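PDB 2QPX: predicted metal-dependent hydrolase of the TIM-barrel fold from Lactobacillus casei, which is probably a zinc-dependent hydrolase of the amidohydrolase superfamily, although its substrate is unknown. Local coordinates for residues Leu15-His20 with Lys366-Glu371. Sequence-based numbering, arbitrary orientation.
Sequences LDHHCH and KLYHQE. With ZN (zinc ion), chain B.
Y368 brings its phenol OH to the edge of the H17 imidazole, near the ring plane, and a hydrogen bond of 2.7 Å joins OH to H17 ND1, with either atom a possible donor. The two rings meet rim to rim, their planes turned 38° apart, while CE1 of Y368 rests 3.6 Å from H17 CB. H17 can offer this edge because its CG sits between backbone N and carbonyl carbon (chi1 87°); CB of H18 lies over one face of the ring. Nearby, L15 CD1 packs on Q370 CB at 4.1 Å, the two side chains crossing at about a right angle. Q370 then folds back, and its NE2 donates to Y368 O, 2.9 Å away, tying the turn that follows helix 349-367, closed by a Schellman motif at H369. A phenylalanine in place of Y368 would probably leave H17 ND1 without this partner and the imidazole less firmly fixed in rotation. D285 holds H17 NE2, and Q226 gives its NE2 to Y368 OH and takes H18 ND1 on its OE1. This chain of bonds is consistent with a buried second-shell network in this TIM barrel that helps orient H18, whose NE2 binds zinc at 2.1 Å beside H20.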
loop_
_atom_site.group_PDB
_atom_site.type_symbol
_atom_site.label_atom_id
_atom_site.label_comp_id
_atom_site.label_asym_id
_atom_site.label_seq_id
_atom_site.Cartn_x
_atom_site.Cartn_y
_atom_site.Cartn_z
ATOM N N LEU A 15 -3.171 16.225 -23.581
ATOM C CA LEU A 15 -4.024 17.282 -23.038
ATOM C C LEU A 15 -3.741 17.255 -21.541
ATOM O O LEU A 15 -4.121 16.300 -20.861
ATOM C CB LEU A 15 -5.498 17.030 -23.345
ATOM C CG LEU A 15 -6.441 18.229 -23.207
ATOM C CD1 LEU A 15 -7.896 17.867 -23.620
ATOM C CD2 LEU A 15 -6.412 18.909 -21.777
ATOM N N ASP A 16 -3.041 18.280 -21.065
ATOM C CA ASP A 16 -2.629 18.321 -19.656
ATOM C C ASP A 16 -3.799 18.918 -18.876
ATOM O O ASP A 16 -3.942 20.139 -18.775
ATOM C CB ASP A 16 -1.371 19.170 -19.474
ATOM C CG ASP A 16 -0.662 18.925 -18.149
ATOM O OD1 ASP A 16 -1.304 18.386 -17.210
ATOM O OD2 ASP A 16 0.535 19.339 -18.064
ATOM N N HIS A 17 -4.610 18.029 -18.295
ATOM C CA HIS A 17 -5.911 18.458 -17.741
ATOM C C HIS A 17 -5.810 19.151 -16.378
ATOM O O HIS A 17 -6.805 19.725 -15.924
ATOM C CB HIS A 17 -6.941 17.309 -17.717
ATOM C CG HIS A 17 -6.845 16.498 -16.485
ATOM N ND1 HIS A 17 -7.714 16.667 -15.426
ATOM C CD2 HIS A 17 -5.916 15.586 -16.093
ATOM C CE1 HIS A 17 -7.290 15.918 -14.420
ATOM N NE2 HIS A 17 -6.215 15.236 -14.796
ATOM N N HIS A 18 -4.646 19.083 -15.737
ATOM C CA HIS A 18 -4.429 19.764 -14.486
ATOM C C HIS A 18 -2.976 20.176 -14.343
ATOM O O HIS A 18 -2.101 19.319 -14.144
ATOM C CB HIS A 18 -4.831 18.896 -13.291
ATOM C CG HIS A 18 -4.524 19.566 -11.994
ATOM N ND1 HIS A 18 -5.352 20.512 -11.426
ATOM C CD2 HIS A 18 -3.440 19.483 -11.196
ATOM C CE1 HIS A 18 -4.796 20.962 -10.308
ATOM N NE2 HIS A 18 -3.623 20.371 -10.158
ATOM N N CYS A 19 -2.740 21.485 -14.349
ATOM C CA CYS A 19 -1.391 22.020 -14.201
ATOM C C CYS A 19 -1.490 23.459 -13.704
ATOM O O CYS A 19 -2.558 23.921 -13.323
ATOM C CB CYS A 19 -0.604 21.851 -15.516
ATOM S SG CYS A 19 -1.412 22.646 -16.931
ATOM N N HIS A 20 -0.373 24.170 -13.715
ATOM C CA HIS A 20 -0.228 25.403 -12.967
ATOM C C HIS A 20 0.626 26.449 -13.727
ATOM O O HIS A 20 1.355 26.148 -14.696
ATOM C CB HIS A 20 0.394 25.094 -11.613
ATOM C CG HIS A 20 -0.510 24.292 -10.715
ATOM N ND1 HIS A 20 -1.663 24.812 -10.178
ATOM C CD2 HIS A 20 -0.432 23.008 -10.271
ATOM C CE1 HIS A 20 -2.280 23.866 -9.467
ATOM N NE2 HIS A 20 -1.550 22.760 -9.502
ATOM N N LYS A 366 -13.003 14.921 -24.167
ATOM C CA LYS A 366 -14.438 14.720 -24.013
ATOM C C LYS A 366 -14.934 15.304 -22.689
ATOM O O LYS A 366 -15.922 16.026 -22.650
ATOM C CB LYS A 366 -14.785 13.241 -24.106
ATOM C CG LYS A 366 -16.265 12.997 -23.879
ATOM C CD LYS A 366 -16.752 11.728 -24.490
ATOM C CE LYS A 366 -18.274 11.600 -24.293
ATOM N NZ LYS A 366 -18.769 10.340 -24.897
ATOM N N LEU A 367 -14.233 14.987 -21.603
ATOM C CA LEU A 367 -14.648 15.371 -20.276
ATOM C C LEU A 367 -14.731 16.894 -20.099
ATOM O O LEU A 367 -15.668 17.426 -19.498
ATOM C CB LEU A 367 -13.623 14.711 -19.328
ATOM C CG LEU A 367 -13.845 14.529 -17.884
ATOM C CD1 LEU A 367 -15.207 13.926 -17.664
ATOM C CD2 LEU A 367 -12.635 13.674 -17.379
ATOM N N TYR A 368 -13.769 17.618 -20.670
ATOM C CA TYR A 368 -13.665 19.034 -20.519
ATOM C C TYR A 368 -14.189 19.800 -21.731
ATOM O O TYR A 368 -14.095 21.026 -21.788
ATOM C CB TYR A 368 -12.245 19.488 -20.191
ATOM C CG TYR A 368 -11.705 18.996 -18.851
ATOM C CD1 TYR A 368 -11.021 17.803 -18.729
ATOM C CD2 TYR A 368 -11.862 19.762 -17.713
ATOM C CE1 TYR A 368 -10.499 17.373 -17.517
ATOM C CE2 TYR A 368 -11.352 19.338 -16.490
ATOM C CZ TYR A 368 -10.689 18.142 -16.394
ATOM O OH TYR A 368 -10.144 17.722 -15.203
ATOM N N HIS A 369 -14.742 19.070 -22.695
ATOM C CA HIS A 369 -15.349 19.700 -23.869
ATOM C C HIS A 369 -14.327 20.483 -24.711
ATOM O O HIS A 369 -14.596 21.613 -25.161
ATOM C CB HIS A 369 -16.534 20.586 -23.497
ATOM C CG HIS A 369 -17.547 19.915 -22.627
ATOM N ND1 HIS A 369 -18.347 18.881 -23.068
ATOM C CD2 HIS A 369 -17.863 20.104 -21.321
ATOM C CE1 HIS A 369 -19.126 18.473 -22.077
ATOM N NE2 HIS A 369 -18.863 19.214 -21.008
ATOM N N GLN A 370 -13.139 19.884 -24.881
ATOM C CA GLN A 370 -12.036 20.523 -25.591
ATOM C C GLN A 370 -11.704 19.792 -26.893
ATOM O O GLN A 370 -10.582 19.849 -27.369
ATOM C CB GLN A 370 -10.787 20.616 -24.706
ATOM C CG GLN A 370 -11.066 21.333 -23.374
ATOM C CD GLN A 370 -11.439 22.781 -23.597
ATOM O OE1 GLN A 370 -10.672 23.547 -24.213
ATOM N NE2 GLN A 370 -12.621 23.185 -23.099
ATOM N N GLU A 371 -12.696 19.140 -27.475
ATOM C CA GLU A 371 -12.475 18.373 -28.719
ATOM C C GLU A 371 -11.849 19.202 -29.819
ATOM O O GLU A 371 -10.927 18.752 -30.514
ATOM C CB GLU A 371 -13.778 17.751 -29.218
ATOM C CG GLU A 371 -14.378 16.719 -28.274
ATOM C CD GLU A 371 -15.438 17.262 -27.307
ATOM O OE1 GLU A 371 -15.487 18.484 -27.027
ATOM O OE2 GLU A 371 -16.259 16.437 -26.851
HETATM ZN ZN ZN B . -2.203 20.947 -8.713
HETATM O O HOH W 1 -1.265 20.199 -7.026
#